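Local coordinates for protein signal transduction histidine kinase, LytS (Clostridium beijerinckii, PDB 5XSJ) that is the four-helix, probably extracytoplasmic sensor part of a membrane histidine kinase that probably uses ATP to phosphorylate a protein histidine in two-component signalling, at residues Gln74-Asp79 with Ser126-Asn131. Numbering follows the deposited sequence.
Sequences QYILRD and STLMQN
Ile76 packs alongside Leu128, the two side chains pointing opposite ways as they pass. The CG2 branch of Ile76 does the touching, with its methyl 3.8 Å from Leu128 CG and 4.1 Å from Leu128 CD2. CG1 lies beside the backbone N of Ile76 (chi1 -56°) and leads the other branch to a different part of the facing helix, while CG2 stands anti to that N. This second branch ends in CD1, which lies 3.8 Å from Thr127 CG2 and 3.2 Å from Asn131 ND2. Ile76 and Asn131 meet tip to tip, an approach so short that its exact length is doubtful. Asn131 ND2 is hydrogen-bonded to Asn73 OD1, just before 74-79, and Thr127 OG1 is hydrogen-bonded to Ala123 O in its own helix. The contact joins helix 73-99 to helix 104-133 in an antiparallel four-helix bundle. The local axes run at 157° to each other and come within 10.5 Å. Leu77 is buried and crosses Leu128 at about a right angle. Its CD2 methyl is 3.5 Å from Leu128 CD1. Leu128 turns CD1 to Leu77, and CG and CD2 to Ile76. Leu77 also touches Leu65 of helix 45-67, and Leu128 touches Thr22 of helix 15-42. Tyr75, Arg78 and Asp79 bond to the chain of another protein.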
loop_
_atom_site.group_PDB
_atom_site.type_symbol
_atom_site.label_atom_id
_atom_site.label_comp_id
_atom_site.label_asym_id
_atom_site.label_seq_id
_atom_site.Cartn_x
_atom_site.Cartn_y
_atom_site.Cartn_z
ATOM N N GLN B 74 6.804 -26.934 7.691
ATOM C CA GLN B 74 5.459 -27.365 8.038
ATOM C C GLN B 74 4.515 -26.182 8.289
ATOM O O GLN B 74 3.393 -26.145 7.766
ATOM C CB GLN B 74 5.551 -28.236 9.289
ATOM C CG GLN B 74 4.429 -29.193 9.577
ATOM C CD GLN B 74 4.585 -29.841 10.960
ATOM O OE1 GLN B 74 5.409 -29.406 11.775
ATOM N NE2 GLN B 74 3.799 -30.878 11.222
ATOM N N TYR B 75 4.982 -25.230 9.099
ATOM C CA TYR B 75 4.218 -24.035 9.474
ATOM C C TYR B 75 4.014 -23.085 8.306
ATOM O O TYR B 75 2.936 -22.530 8.147
ATOM C CB TYR B 75 4.909 -23.283 10.632
ATOM C CG TYR B 75 4.799 -24.044 11.928
ATOM C CD1 TYR B 75 3.637 -23.987 12.681
ATOM C CD2 TYR B 75 5.835 -24.857 12.373
ATOM C CE1 TYR B 75 3.507 -24.706 13.848
ATOM C CE2 TYR B 75 5.712 -25.585 13.549
ATOM C CZ TYR B 75 4.546 -25.502 14.280
ATOM O OH TYR B 75 4.402 -26.210 15.449
ATOM N N ILE B 76 5.059 -22.890 7.510
ATOM C CA ILE B 76 4.987 -22.022 6.346
ATOM C C ILE B 76 4.091 -22.643 5.272
ATOM O O ILE B 76 3.322 -21.943 4.614
ATOM C CB ILE B 76 6.392 -21.752 5.760
ATOM C CG1 ILE B 76 7.314 -21.175 6.833
ATOM C CG2 ILE B 76 6.311 -20.791 4.573
ATOM C CD1 ILE B 76 8.774 -21.089 6.404
ATOM N N LEU B 77 4.187 -23.962 5.109
ATOM C CA LEU B 77 3.421 -24.658 4.081
ATOM C C LEU B 77 1.944 -24.622 4.419
ATOM O O LEU B 77 1.101 -24.431 3.534
ATOM C CB LEU B 77 3.894 -26.103 3.921
ATOM C CG LEU B 77 5.114 -26.293 3.028
ATOM C CD1 LEU B 77 5.693 -27.690 3.170
ATOM C CD2 LEU B 77 4.735 -26.022 1.596
ATOM N N ARG B 78 1.633 -24.795 5.699
ATOM C CA ARG B 78 0.253 -24.680 6.145
ATOM C C ARG B 78 -0.288 -23.266 5.880
ATOM O O ARG B 78 -1.399 -23.112 5.400
ATOM C CB ARG B 78 0.116 -25.032 7.631
ATOM C CG ARG B 78 -1.311 -24.854 8.148
ATOM C CD ARG B 78 -1.471 -25.304 9.584
ATOM N NE ARG B 78 -0.661 -24.505 10.496
ATOM C CZ ARG B 78 -0.581 -24.726 11.806
ATOM N NH1 ARG B 78 -1.263 -25.732 12.353
ATOM N NH2 ARG B 78 0.184 -23.947 12.564
ATOM N N ASP B 79 0.498 -22.237 6.192
ATOM C CA ASP B 79 0.064 -20.867 5.920
ATOM C C ASP B 79 -0.148 -20.643 4.423
ATOM O O ASP B 79 -1.090 -19.979 4.005
ATOM C CB ASP B 79 1.085 -19.850 6.443
ATOM C CG ASP B 79 1.086 -19.733 7.960
ATOM O OD1 ASP B 79 0.103 -20.170 8.608
ATOM O OD2 ASP B 79 2.076 -19.185 8.504
ATOM N N SER B 126 8.680 -17.477 -1.687
ATOM C CA SER B 126 10.070 -17.044 -1.727
ATOM C C SER B 126 10.738 -17.344 -0.380
ATOM O O SER B 126 11.917 -17.668 -0.332
ATOM C CB SER B 126 10.168 -15.564 -2.082
ATOM O OG SER B 126 10.109 -14.789 -0.906
ATOM N N THR B 127 9.978 -17.278 0.710
ATOM C CA THR B 127 10.494 -17.704 2.013
ATOM C C THR B 127 10.842 -19.191 2.011
ATOM O O THR B 127 11.909 -19.597 2.484
ATOM C CB THR B 127 9.485 -17.439 3.143
ATOM O OG1 THR B 127 9.283 -16.031 3.296
ATOM C CG2 THR B 127 9.982 -18.015 4.452
ATOM N N LEU B 128 9.935 -20.010 1.485
ATOM C CA LEU B 128 10.200 -21.436 1.371
ATOM C C LEU B 128 11.459 -21.697 0.559
ATOM O O LEU B 128 12.300 -22.500 0.947
ATOM C CB LEU B 128 9.019 -22.151 0.735
ATOM C CG LEU B 128 7.971 -22.647 1.722
ATOM C CD1 LEU B 128 6.787 -23.233 0.956
ATOM C CD2 LEU B 128 8.564 -23.675 2.677
ATOM N N MET B 129 11.587 -21.003 -0.566
ATOM C CA MET B 129 12.705 -21.234 -1.474
ATOM C C MET B 129 14.025 -20.921 -0.793
ATOM O O MET B 129 15.023 -21.603 -1.007
ATOM C CB MET B 129 12.558 -20.398 -2.742
ATOM C CG MET B 129 13.047 -21.079 -4.016
ATOM S SD MET B 129 12.650 -20.079 -5.471
ATOM C CE MET B 129 10.912 -19.740 -5.189
ATOM N N GLN B 130 14.022 -19.884 0.035
ATOM C CA GLN B 130 15.204 -19.522 0.797
ATOM C C GLN B 130 15.552 -20.583 1.832
ATOM O O GLN B 130 16.724 -20.904 2.021
ATOM C CB GLN B 130 15.018 -18.176 1.491
ATOM C CG GLN B 130 14.876 -16.988 0.554
ATOM C CD GLN B 130 14.832 -15.674 1.327
ATOM O OE1 GLN B 130 15.778 -15.331 2.054
ATOM N NE2 GLN B 130 13.728 -14.943 1.191
ATOM N N ASN B 131 14.536 -21.115 2.502
ATOM C CA ASN B 131 14.741 -22.168 3.491
ATOM C C ASN B 131 15.303 -23.448 2.888
ATOM O O ASN B 131 16.208 -24.059 3.452
ATOM C CB ASN B 131 13.433 -22.471 4.207
ATOM C CG ASN B 131 13.014 -21.351 5.120
ATOM O OD1 ASN B 131 13.646 -20.294 5.152
ATOM N ND2 ASN B 131 11.943 -21.572 5.872
#